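Side-chain contacts in acyl-homoserine-lactone synthase (Pseudomonas aeruginosa, PDB 1RO5), which makes the quorum-sensing signal N-(3-oxododecanoyl)homoserine lactone from an acyl carrier protein-bound fatty acyl chain and S-adenosyl-L-methionine: residues A[28-31]-A[37-40]; A[79-84]-A[91-96]; A[98-103]-A[130-135]; A[105-110]-A[115-120]. All blocks are in the same frame, centred on the assembly; numbering follows the deposited sequence. Where two conformers were deposited one is given.

In the fold
Contacts 3 and 4 use the same two elements, strand 99-107 and helix 118-133. Their centres lie about 21 Å apart on opposite sides of the chain's centre, so together they mark two ends of one beta-alpha-beta unit. Contact 1 packs against the same strand: Val29 CG2 lies 3.9 Å from Ala106 CB of contact 4. Contact 2 precedes the strand in the chain and is joined to contact 3 by a hydrogen bond from Met79 N to Glu101 OE1 (2.8 Å). Contacts 1 and 2, about 21 Å apart between centres, touch where Asp37 approaches Thr83. A sulfate sits at contact 1, on the backbone of 37-40.

Contact 1 (A[28-31]-A[37-40]). With SO4 (sulfate ion), chain B.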
loop_
_atom_site.group_PDB
_atom_site.type_symbol
_atom_site.label_atom_id
_atom_site.label_comp_id
_atom_site.label_asym_id
_atom_site.label_seq_id
_atom_site.Cartn_x
_atom_site.Cartn_y
_atom_site.Cartn_z
ATOM N N GLN A 28 7.115 11.251 8.235
ATOM C CA GLN A 28 8.438 11.479 7.722
ATOM C C GLN A 28 8.384 11.413 6.206
ATOM O O GLN A 28 9.007 12.240 5.510
ATOM C CB GLN A 28 9.458 10.480 8.323
ATOM C CG GLN A 28 9.636 10.646 9.900
ATOM C CD GLN A 28 10.661 9.656 10.482
ATOM O OE1 GLN A 28 10.443 8.390 10.624
ATOM N NE2 GLN A 28 11.819 10.238 10.800
ATOM N N VAL A 29 7.524 10.531 5.689
ATOM C CA VAL A 29 7.368 10.452 4.234
ATOM C C VAL A 29 6.547 11.498 3.608
ATOM O O VAL A 29 6.988 12.061 2.659
ATOM C CB VAL A 29 6.974 9.047 3.803
ATOM C CG1 VAL A 29 6.647 8.948 2.322
ATOM C CG2 VAL A 29 8.155 8.142 4.217
ATOM N N PHE A 30 5.338 11.711 4.115
ATOM C CA PHE A 30 4.285 12.545 3.488
ATOM C C PHE A 30 4.231 13.997 3.999
ATOM O O PHE A 30 3.458 14.767 3.496
ATOM C CB PHE A 30 2.864 11.943 3.665
ATOM C CG PHE A 30 2.612 10.731 2.825
ATOM C CD1 PHE A 30 2.980 9.451 3.300
ATOM C CD2 PHE A 30 2.073 10.861 1.536
ATOM C CE1 PHE A 30 2.857 8.289 2.475
ATOM C CE2 PHE A 30 1.836 9.735 0.733
ATOM C CZ PHE A 30 2.264 8.423 1.193
ATOM N N LYS A 31 4.985 14.347 5.037
ATOM C CA LYS A 31 4.944 15.732 5.593
ATOM C C LYS A 31 5.109 16.800 4.489
ATOM O O LYS A 31 6.014 16.661 3.594
ATOM C CB LYS A 31 5.984 15.984 6.716
ATOM C CG LYS A 31 7.488 15.681 6.211
ATOM C CD LYS A 31 8.575 16.260 7.157
ATOM C CE LYS A 31 9.954 16.204 6.449
ATOM N NZ LYS A 31 11.038 15.739 7.420
ATOM N N ASP A 37 -3.784 15.129 0.283
ATOM C CA ASP A 37 -4.730 15.223 1.391
ATOM C C ASP A 37 -4.108 14.766 2.737
ATOM O O ASP A 37 -4.678 13.922 3.456
ATOM C CB ASP A 37 -5.905 14.306 1.081
ATOM C CG ASP A 37 -7.186 14.957 1.377
ATOM O OD1 ASP A 37 -7.199 15.768 2.310
ATOM O OD2 ASP A 37 -8.213 14.783 0.745
ATOM N N VAL A 38 -2.930 15.298 3.041
ATOM C CA VAL A 38 -2.171 14.963 4.168
ATOM C C VAL A 38 -2.535 15.842 5.327
ATOM O O VAL A 38 -2.709 17.056 5.198
ATOM C CB VAL A 38 -0.644 15.172 3.823
ATOM C CG1 VAL A 38 0.275 15.246 5.098
ATOM C CG2 VAL A 38 -0.185 14.167 2.808
ATOM N N SER A 39 -2.583 15.244 6.520
ATOM C CA SER A 39 -2.757 16.007 7.775
ATOM C C SER A 39 -1.787 15.371 8.747
ATOM O O SER A 39 -1.770 14.121 8.922
ATOM C CB SER A 39 -4.231 15.846 8.328
ATOM O OG SER A 39 -5.202 16.792 7.742
ATOM N N VAL A 40 -0.990 16.212 9.383
ATOM C CA VAL A 40 0.012 15.798 10.360
ATOM C C VAL A 40 -0.474 16.418 11.664
ATOM O O VAL A 40 -0.821 17.567 11.714
ATOM C CB VAL A 40 1.391 16.335 10.013
ATOM C CG1 VAL A 40 2.540 16.003 11.181
ATOM C CG2 VAL A 40 1.896 15.648 8.772
HETATM S S SO4 B . -3.524 18.805 0.378
HETATM O O1 SO4 B . -4.628 19.314 1.181
HETATM O O2 SO4 B . -4.143 17.896 -0.612
HETATM O O3 SO4 B . -2.444 18.060 1.155
HETATM O O4 SO4 B . -2.804 20.035 -0.121
#
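The flat ring of Phe30 meets CG2 of Val38 obliquely, and the closer touch lies at its root, where Phe30 CB is 3.9 Å from Val38 CG2. With chi1 at -73° the ring stands beside the backbone N and leads away from 37-40, toward strand 99-107. There Arg104 forms a cation-pi interaction with it. The second flat group is the peptide carbonyl of Phe30: its oxygen lies against both methyls of Val38, 3.6 Å from CG1 and 3.8 Å from CG2. Val38 thus sits in the corner between the Phe30 side chain and its carbonyl, and the valine itself also touches Arg104. Further along, Lys31 and Val40 make only a light contact, 4.4 Å from Lys31 CA to Val40 CG2, while the exposed lysine side chain leads away.

Just ahead of Val38 the backbone holds a sulfate, probably taken up from the crystallisation liquor. Asp37 N donates to sulfate O2 over 2.9 Å, with an N-H...O angle of 144°. A weak bond of 3.4 Å runs from Val38 N to sulfate O3. Gly35 N also binds the ion. The arrangement is that of a chain reversal after a helix: helix 16-30 stops at Phe30, and the chain folds back past this C-terminus and leads with Val40 into the small antiparallel pair 40-41 and 44-45.

Contact 2 (A[79-84]-A[91-96])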
loop_
_atom_site.group_PDB
_atom_site.type_symbol
_atom_site.label_atom_id
_atom_site.label_comp_id
_atom_site.label_asym_id
_atom_site.label_seq_id
_atom_site.Cartn_x
_atom_site.Cartn_y
_atom_site.Cartn_z
ATOM N N MET A 79 -9.378 6.027 -0.774
ATOM C CA MET A 79 -8.820 7.319 -1.246
ATOM C C MET A 79 -9.079 7.440 -2.784
ATOM O O MET A 79 -9.299 8.543 -3.280
ATOM C CB MET A 79 -7.296 7.413 -1.012
ATOM C CG MET A 79 -6.879 7.226 0.461
ATOM S SD MET A 79 -5.222 7.711 0.858
ATOM C CE MET A 79 -5.532 9.640 0.904
ATOM N N LEU A 80 -9.125 6.346 -3.551
ATOM C CA LEU A 80 -9.226 6.513 -5.025
ATOM C C LEU A 80 -10.652 7.074 -5.292
ATOM O O LEU A 80 -10.823 7.957 -6.110
ATOM C CB LEU A 80 -9.118 5.183 -5.763
ATOM C CG LEU A 80 -8.888 5.100 -7.239
ATOM C CD1 LEU A 80 -9.050 3.787 -7.919
ATOM C CD2 LEU A 80 -8.870 6.329 -8.099
ATOM N N LYS A 81 -11.615 6.555 -4.551
ATOM C CA LYS A 81 -13.029 6.873 -4.764
ATOM C C LYS A 81 -13.332 8.197 -4.139
ATOM O O LYS A 81 -14.089 8.985 -4.730
ATOM C CB LYS A 81 -13.942 5.809 -4.158
ATOM C CG LYS A 81 -15.449 6.038 -4.396
ATOM C CD LYS A 81 -16.525 5.354 -3.518
ATOM C CE LYS A 81 -16.972 3.973 -3.912
ATOM N NZ LYS A 81 -17.025 3.048 -2.627
ATOM N N ASN A 82 -12.742 8.497 -2.961
ATOM C CA ASN A 82 -13.242 9.658 -2.251
ATOM C C ASN A 82 -12.268 10.764 -2.088
ATOM O O ASN A 82 -12.664 11.739 -1.498
ATOM C CB ASN A 82 -13.784 9.247 -0.882
ATOM C CG ASN A 82 -14.930 8.259 -0.984
ATOM O OD1 ASN A 82 -14.789 7.032 -0.738
ATOM N ND2 ASN A 82 -16.044 8.749 -1.433
ATOM N N THR A 83 -11.001 10.603 -2.471
ATOM C CA THR A 83 -10.068 11.680 -2.378
ATOM C C THR A 83 -9.492 11.968 -3.801
ATOM O O THR A 83 -9.179 13.128 -4.169
ATOM C CB THR A 83 -8.875 11.295 -1.327
ATOM O OG1 THR A 83 -9.402 11.217 0.041
ATOM C CG2 THR A 83 -7.834 12.377 -1.252
ATOM N N PHE A 84 -9.352 10.935 -4.612
ATOM C CA PHE A 84 -8.710 11.176 -5.854
ATOM C C PHE A 84 -9.601 10.726 -7.021
ATOM O O PHE A 84 -9.069 10.169 -7.968
ATOM C CB PHE A 84 -7.357 10.497 -5.982
ATOM C CG PHE A 84 -6.388 10.851 -4.900
ATOM C CD1 PHE A 84 -6.045 9.892 -3.919
ATOM C CD2 PHE A 84 -5.762 12.112 -4.862
ATOM C CE1 PHE A 84 -5.111 10.202 -2.913
ATOM C CE2 PHE A 84 -4.870 12.421 -3.866
ATOM C CZ PHE A 84 -4.517 11.433 -2.880
ATOM N N LYS A 91 -14.567 6.645 -15.095
ATOM C CA LYS A 91 -14.958 5.238 -14.827
ATOM C C LYS A 91 -15.546 5.066 -13.447
ATOM O O LYS A 91 -15.473 5.958 -12.514
ATOM C CB LYS A 91 -13.810 4.298 -15.009
ATOM C CG LYS A 91 -12.971 4.710 -16.216
ATOM C CD LYS A 91 -12.009 3.618 -16.748
ATOM C CE LYS A 91 -11.409 4.059 -18.100
ATOM N NZ LYS A 91 -10.531 2.953 -18.696
ATOM N N GLU A 92 -16.227 3.960 -13.279
ATOM C CA GLU A 92 -16.891 3.787 -12.051
ATOM C C GLU A 92 -15.830 3.328 -11.001
ATOM O O GLU A 92 -14.902 2.567 -11.334
ATOM C CB GLU A 92 -17.944 2.705 -12.257
ATOM C CG GLU A 92 -18.673 2.369 -10.939
ATOM C CD GLU A 92 -19.928 1.521 -11.155
ATOM O OE1 GLU A 92 -19.792 0.364 -11.703
ATOM O OE2 GLU A 92 -21.025 2.008 -10.746
ATOM N N ALA A 93 -15.974 3.772 -9.744
ATOM C CA ALA A 93 -15.070 3.363 -8.645
ATOM C C ALA A 93 -15.410 1.923 -8.312
ATOM O O ALA A 93 -16.589 1.594 -8.041
ATOM C CB ALA A 93 -15.325 4.205 -7.467
ATOM N N PRO A 94 -14.439 1.066 -8.245
ATOM C CA PRO A 94 -14.749 -0.338 -7.889
ATOM C C PRO A 94 -15.409 -0.418 -6.466
ATOM O O PRO A 94 -15.108 0.463 -5.601
ATOM C CB PRO A 94 -13.369 -1.026 -7.852
ATOM C CG PRO A 94 -12.502 -0.068 -8.780
ATOM C CD PRO A 94 -13.002 1.348 -8.443
ATOM N N CYS A 95 -16.224 -1.456 -6.213
ATOM C CA CYS A 95 -16.870 -1.626 -4.938
ATOM C C CYS A 95 -17.121 -3.092 -4.799
ATOM O O CYS A 95 -18.051 -3.630 -5.373
ATOM C CB CYS A 95 -18.179 -0.844 -4.918
ATOM S SG CYS A 95 -19.077 -1.039 -3.335
ATOM N N SER A 96 -16.271 -3.781 -4.046
ATOM C CA SER A 96 -16.407 -5.207 -4.004
ATOM C C SER A 96 -15.665 -5.712 -2.805
ATOM O O SER A 96 -14.643 -5.200 -2.419
ATOM C CB SER A 96 -15.841 -5.877 -5.299
ATOM O OG SER A 96 -15.556 -7.278 -5.066
#
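Lys81 and Ala93 form the tight part of this surface contact, the methyl of Ala93 lying against the aliphatic chain of the lysine. Ala93 CB is 3.6 Å from Lys81 CG and 3.9 Å from both Lys81 CB and CE, so it is touched at three points along the chain. The bend at chi3, -86°, explains this: after CG is carried away from the backbone N, the chain turns and brings CE back to the methyl. Tyr78 also touches Ala93, and its hydroxyl is hydrogen-bonded to Pro94 O.

Beyond the methyl the fit slackens. Lys81 CE passes Pro94 O at 4.3 Å, and the side chains of Pro94 and Cys95 stay farther off, with Cys95 exposed. The ammonium group of Lys81 has a weak hydrogen bond to Thr74 O.

Behind this outer layer the single turn of the short helix is closed by Met79 O, which accepts from Thr83 N at 2.8 Å and Phe84 N at 2.7 Å, while Leu80 and Phe84 pack inward on Val143. The whole is a one-turn helix with an extended loop laid along its outer side, set in the connection between antiparallel strands 64-73 and 99-107 of the central sheet.

Contact 3 (A[98-103]-A[130-135])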
loop_
_atom_site.group_PDB
_atom_site.type_symbol
_atom_site.label_atom_id
_atom_site.label_comp_id
_atom_site.label_asym_id
_atom_site.label_seq_id
_atom_site.Cartn_x
_atom_site.Cartn_y
_atom_site.Cartn_z
ATOM N N HIS A 98 -14.089 -8.274 -2.881
ATOM C CA HIS A 98 -12.943 -9.019 -3.407
ATOM C C HIS A 98 -11.859 -8.034 -3.897
ATOM O O HIS A 98 -10.831 -8.439 -4.467
ATOM C CB HIS A 98 -13.406 -9.966 -4.559
ATOM C CG HIS A 98 -14.413 -10.978 -4.119
ATOM N ND1 HIS A 98 -14.175 -11.836 -3.052
ATOM C CD2 HIS A 98 -15.687 -11.218 -4.524
ATOM C CE1 HIS A 98 -15.249 -12.590 -2.845
ATOM N NE2 HIS A 98 -16.182 -12.215 -3.707
ATOM N N ILE A 99 -12.111 -6.744 -3.706
ATOM C CA ILE A 99 -11.120 -5.777 -4.091
ATOM C C ILE A 99 -10.809 -4.820 -2.876
ATOM O O ILE A 99 -11.756 -4.344 -2.219
ATOM C CB ILE A 99 -11.674 -4.983 -5.323
ATOM C CG1 ILE A 99 -12.057 -6.001 -6.481
ATOM C CG2 ILE A 99 -10.687 -3.816 -5.699
ATOM C CD1 ILE A 99 -12.836 -5.362 -7.685
ATOM N N TRP A 100 -9.524 -4.501 -2.674
ATOM C CA TRP A 100 -9.055 -3.643 -1.634
ATOM C C TRP A 100 -8.230 -2.565 -2.264
ATOM O O TRP A 100 -7.678 -2.714 -3.347
ATOM C CB TRP A 100 -8.149 -4.468 -0.676
ATOM C CG TRP A 100 -8.814 -5.381 0.292
ATOM C CD1 TRP A 100 -10.123 -5.424 0.624
ATOM C CD2 TRP A 100 -8.175 -6.399 1.073
ATOM N NE1 TRP A 100 -10.334 -6.365 1.616
ATOM C CE2 TRP A 100 -9.152 -6.990 1.878
ATOM C CE3 TRP A 100 -6.873 -6.881 1.148
ATOM C CZ2 TRP A 100 -8.872 -7.993 2.754
ATOM C CZ3 TRP A 100 -6.594 -7.854 2.009
ATOM C CH2 TRP A 100 -7.593 -8.406 2.823
ATOM N N GLU A 101 -8.092 -1.485 -1.557
ATOM C CA GLU A 101 -7.267 -0.396 -1.942
ATOM C C GLU A 101 -6.045 -0.290 -1.060
ATOM O O GLU A 101 -6.127 -0.545 0.173
ATOM C CB GLU A 101 -8.041 0.937 -1.792
ATOM C CG GLU A 101 -7.127 2.053 -2.312
ATOM C CD GLU A 101 -7.434 3.480 -1.838
ATOM O OE1 GLU A 101 -7.802 3.693 -0.682
ATOM O OE2 GLU A 101 -7.206 4.366 -2.617
ATOM N N LEU A 102 -4.896 -0.014 -1.698
ATOM C CA LEU A 102 -3.673 0.269 -0.989
ATOM C C LEU A 102 -3.462 1.786 -1.013
ATOM O O LEU A 102 -3.712 2.469 -2.056
ATOM C CB LEU A 102 -2.476 -0.388 -1.642
ATOM C CG LEU A 102 -2.575 -1.856 -2.000
ATOM C CD1 LEU A 102 -1.304 -2.226 -2.636
ATOM C CD2 LEU A 102 -2.827 -2.644 -0.689
ATOM N N SER A 103 -2.855 2.293 0.082
ATOM C CA SER A 103 -2.562 3.693 0.188
ATOM C C SER A 103 -1.460 3.969 1.142
ATOM O O SER A 103 -1.076 3.101 1.900
ATOM C CB SER A 103 -3.860 4.477 0.568
ATOM O OG SER A 103 -4.351 4.160 1.849
ATOM N N ARG A 130 -0.400 -12.327 -0.703
ATOM C CA ARG A 130 -0.703 -13.587 -0.103
ATOM C C ARG A 130 -1.809 -13.504 0.953
ATOM O O ARG A 130 -2.746 -14.349 0.992
ATOM C CB ARG A 130 0.614 -14.064 0.580
ATOM C CG ARG A 130 0.333 -15.264 1.472
ATOM C CD ARG A 130 1.510 -15.919 2.122
ATOM N NE ARG A 130 0.973 -16.414 3.401
ATOM C CZ ARG A 130 1.534 -16.194 4.602
ATOM N NH1 ARG A 130 2.670 -15.486 4.689
ATOM N NH2 ARG A 130 0.958 -16.689 5.719
ATOM N N TYR A 131 -1.664 -12.528 1.855
ATOM C CA TYR A 131 -2.681 -12.186 2.787
ATOM C C TYR A 131 -3.944 -11.817 2.053
ATOM O O TYR A 131 -5.002 -12.188 2.452
ATOM C CB TYR A 131 -2.258 -10.985 3.568
ATOM C CG TYR A 131 -3.271 -10.573 4.654
ATOM C CD1 TYR A 131 -3.314 -11.264 5.888
ATOM C CD2 TYR A 131 -4.113 -9.493 4.465
ATOM C CE1 TYR A 131 -4.193 -10.866 6.896
ATOM C CE2 TYR A 131 -5.039 -9.072 5.480
ATOM C CZ TYR A 131 -5.097 -9.789 6.684
ATOM O OH TYR A 131 -5.996 -9.383 7.720
ATOM N N SER A 132 -3.851 -11.101 0.957
ATOM C CA SER A 132 -5.070 -10.775 0.267
ATOM C C SER A 132 -5.692 -12.021 -0.405
ATOM O O SER A 132 -6.932 -12.225 -0.391
ATOM C CB SER A 132 -4.830 -9.705 -0.768
ATOM O OG SER A 132 -3.945 -8.738 -0.242
ATOM N N LEU A 133 -4.848 -12.857 -0.994
ATOM C CA LEU A 133 -5.371 -14.014 -1.757
ATOM C C LEU A 133 -6.031 -14.982 -0.741
ATOM O O LEU A 133 -7.088 -15.457 -0.984
ATOM C CB LEU A 133 -4.293 -14.711 -2.638
ATOM C CG LEU A 133 -3.966 -13.905 -3.883
ATOM C CD1 LEU A 133 -2.629 -14.390 -4.398
ATOM C CD2 LEU A 133 -5.055 -14.191 -4.877
ATOM N N GLN A 134 -5.423 -15.153 0.426
ATOM C CA GLN A 134 -6.034 -15.928 1.469
ATOM C C GLN A 134 -7.274 -15.341 2.068
ATOM O O GLN A 134 -7.919 -16.002 2.834
ATOM C CB GLN A 134 -5.061 -16.178 2.572
ATOM C CG GLN A 134 -4.005 -17.233 2.102
ATOM C CD GLN A 134 -2.853 -17.444 3.094
ATOM O OE1 GLN A 134 -1.911 -18.230 2.793
ATOM N NE2 GLN A 134 -2.905 -16.730 4.271
ATOM N N ASN A 135 -7.589 -14.078 1.754
ATOM C CA ASN A 135 -8.833 -13.475 2.202
ATOM C C ASN A 135 -9.728 -13.262 1.006
ATOM O O ASN A 135 -10.559 -12.444 1.033
ATOM C CB ASN A 135 -8.571 -12.224 3.030
ATOM C CG ASN A 135 -8.182 -12.562 4.456
ATOM O OD1 ASN A 135 -9.056 -12.776 5.258
ATOM N ND2 ASN A 135 -6.880 -12.658 4.767
#
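Trp100 reaches from strand 99-107 to helix 118-133, two elements of the beta-alpha-beta unit completed by strand 139-145. Its chi1 of -77° places the indole beside the backbone N, and the outer atoms CZ3 and CH2 of the six-membered ring do most of the touching. CH2 lies 3.7 Å from Tyr131 CE2 and 3.9 Å from Asn135 CB; CZ3 lies 3.6 Å from Ser132 OG. Tyr131 swings off the helix flank with CG opposite the backbone N, chi1 -177°, and its side chain crosses that of Trp100 at about a right angle. The two rings meet rim to rim, centroids 5.9 Å apart and planes at 35°.

Asn135 folds back on the last turn, toward Tyr131. Its ND2 gives a nearly straight bond to Tyr131 O, 3.0 Å long, and the same nitrogen lies 3.7 Å above the centre of the Tyr131 ring. That bond fixes the amide and leaves CB turned to the indole.

Ser132 OG, beside the tryptophan, is hydrogen-bonded to Leu128 O one turn earlier. The chemistry is therefore mainly dispersive: Ser132 OG and Asn135 ND2 are both bound to backbone carbonyls of their own helix region, and the buried indole meets largely carbon.

Contact 4 (A[105-110]-A[115-120]); sequences FAINSG and LGFSDC
Ile107 faces Phe117 and Cys120 together, giving one branch to each. With chi1 at -68° its CG1 lies beside the backbone N and CG2 opposite it, so the two arms diverge toward the start of helix 118-133. The CG2 methyl comes obliquely to the CD1-CE1 bond of the Phe117 ring, 3.8 Å from Phe117 CD1 and 4.1 Å from Phe117 CE1, and Ile107 CB is likewise 4.1 Å from Phe117 CE1. The side chains of Ile107 and Phe117 are thus inclined to each other rather than aligned. The other arm is fully extended, and its tip CD1 touches Cys120 SG at 4.0 Å and Cys120 CB at 4.2 Å.

On the helix side both partners leave the backbone in the same sense. Phe117 and Cys120 each hold the side chain opposite the backbone N, and being three residues apart they point together at the strand. Phe117 occupies the N-cap position, and its carbonyl oxygen accepts a hydrogen bond from Thr121 OG1. Ile107 also packs on Trp69 of the adjoining strand, whereas Ala106 turns to helix 16-30.

Carbon and sulfur alone meet here, so the hold between strand end and helix start is one of dispersion and shape: buried at the thiol of Cys120, but toward solvent at the exposed Phe117.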
loop_
_atom_site.group_PDB
_atom_site.type_symbol
_atom_site.label_atom_id
_atom_site.label_comp_id
_atom_site.label_asym_id
_atom_site.label_seq_id
_atom_site.Cartn_x
_atom_site.Cartn_y
_atom_site.Cartn_z
ATOM N N PHE A 105 1.967 4.337 1.072
ATOM C CA PHE A 105 3.224 3.602 1.037
ATOM C C PHE A 105 4.255 4.426 1.624
ATOM O O PHE A 105 4.577 5.418 1.085
ATOM C CB PHE A 105 3.790 3.125 -0.354
ATOM C CG PHE A 105 2.780 2.629 -1.315
ATOM C CD1 PHE A 105 1.478 2.375 -0.906
ATOM C CD2 PHE A 105 3.096 2.552 -2.660
ATOM C CE1 PHE A 105 0.460 1.997 -1.839
ATOM C CE2 PHE A 105 2.108 2.133 -3.586
ATOM C CZ PHE A 105 0.776 1.856 -3.127
ATOM N N ALA A 106 4.870 4.007 2.686
ATOM C CA ALA A 106 5.850 4.831 3.325
ATOM C C ALA A 106 7.018 3.910 3.722
ATOM O O ALA A 106 6.816 2.952 4.471
ATOM C CB ALA A 106 5.218 5.546 4.649
ATOM N N ILE A 107 8.231 4.225 3.228
ATOM C CA ILE A 107 9.463 3.438 3.487
ATOM C C ILE A 107 10.530 4.339 4.038
ATOM O O ILE A 107 10.843 5.368 3.459
ATOM C CB ILE A 107 9.956 2.643 2.193
ATOM C CG1 ILE A 107 8.955 1.551 1.858
ATOM C CG2 ILE A 107 11.281 1.911 2.458
ATOM C CD1 ILE A 107 9.376 0.726 0.795
ATOM N N ASN A 108 11.063 3.962 5.177
ATOM C CA ASN A 108 12.098 4.727 5.789
ATOM C C ASN A 108 13.298 4.788 4.808
ATOM O O ASN A 108 13.875 3.712 4.322
ATOM C CB ASN A 108 12.531 4.140 7.109
ATOM C CG ASN A 108 13.652 4.965 7.760
ATOM O OD1 ASN A 108 13.773 6.196 7.556
ATOM N ND2 ASN A 108 14.468 4.303 8.554
ATOM N N SER A 109 13.663 6.039 4.515
ATOM C CA SER A 109 14.701 6.282 3.507
ATOM C C SER A 109 16.208 6.283 4.016
ATOM O O SER A 109 17.078 5.911 3.182
ATOM C CB SER A 109 14.347 7.578 2.794
ATOM O OG SER A 109 14.694 8.676 3.647
ATOM N N GLY A 110 16.458 6.681 5.306
ATOM C CA GLY A 110 17.738 6.644 6.021
ATOM C C GLY A 110 18.692 5.442 5.825
ATOM O O GLY A 110 18.435 4.492 5.017
ATOM N N LEU A 115 17.639 -3.780 3.981
ATOM C CA LEU A 115 17.312 -4.738 2.917
ATOM C C LEU A 115 17.516 -4.187 1.505
ATOM O O LEU A 115 17.823 -4.923 0.547
ATOM C CB LEU A 115 15.886 -5.308 3.056
ATOM C CG LEU A 115 15.239 -5.898 1.759
ATOM C CD1 LEU A 115 15.824 -7.313 1.323
ATOM C CD2 LEU A 115 13.690 -5.909 1.748
ATOM N N GLY A 116 17.311 -2.894 1.365
ATOM C CA GLY A 116 17.233 -2.312 0.040
ATOM C C GLY A 116 15.899 -1.616 0.058
ATOM O O GLY A 116 15.408 -1.202 1.161
ATOM N N PHE A 117 15.307 -1.518 -1.132
ATOM C CA PHE A 117 14.118 -0.698 -1.343
ATOM C C PHE A 117 13.279 -1.146 -2.569
ATOM O O PHE A 117 12.016 -1.224 -2.487
ATOM C CB PHE A 117 14.510 0.779 -1.449
ATOM C CG PHE A 117 13.383 1.681 -1.898
ATOM C CD1 PHE A 117 12.760 2.540 -0.987
ATOM C CD2 PHE A 117 12.961 1.686 -3.231
ATOM C CE1 PHE A 117 11.741 3.366 -1.388
ATOM C CE2 PHE A 117 11.942 2.499 -3.645
ATOM C CZ PHE A 117 11.320 3.346 -2.726
ATOM N N SER A 118 13.962 -1.415 -3.704
ATOM C CA SER A 118 13.323 -2.125 -4.847
ATOM C C SER A 118 12.651 -3.325 -4.179
ATOM O O SER A 118 11.423 -3.499 -4.262
ATOM C CB SER A 118 14.366 -2.596 -5.913
ATOM O OG SER A 118 15.555 -1.756 -5.981
ATOM N N ASP A 119 13.478 -4.069 -3.439
ATOM C CA ASP A 119 13.118 -5.286 -2.718
ATOM C C ASP A 119 12.240 -5.147 -1.483
ATOM O O ASP A 119 11.347 -5.980 -1.263
ATOM C CB ASP A 119 14.376 -5.994 -2.274
ATOM C CG ASP A 119 15.195 -6.410 -3.420
ATOM O OD1 ASP A 119 15.951 -7.397 -3.257
ATOM O OD2 ASP A 119 15.129 -5.817 -4.530
ATOM N N CYS A 120 12.527 -4.154 -0.645
ATOM C CA CYS A 120 11.676 -3.924 0.478
ATOM C C CYS A 120 10.271 -4.028 -0.069
ATOM O O CYS A 120 9.455 -4.815 0.451
ATOM C CB CYS A 120 11.890 -2.572 1.129
ATOM S SG CYS A 120 10.881 -2.470 2.624
#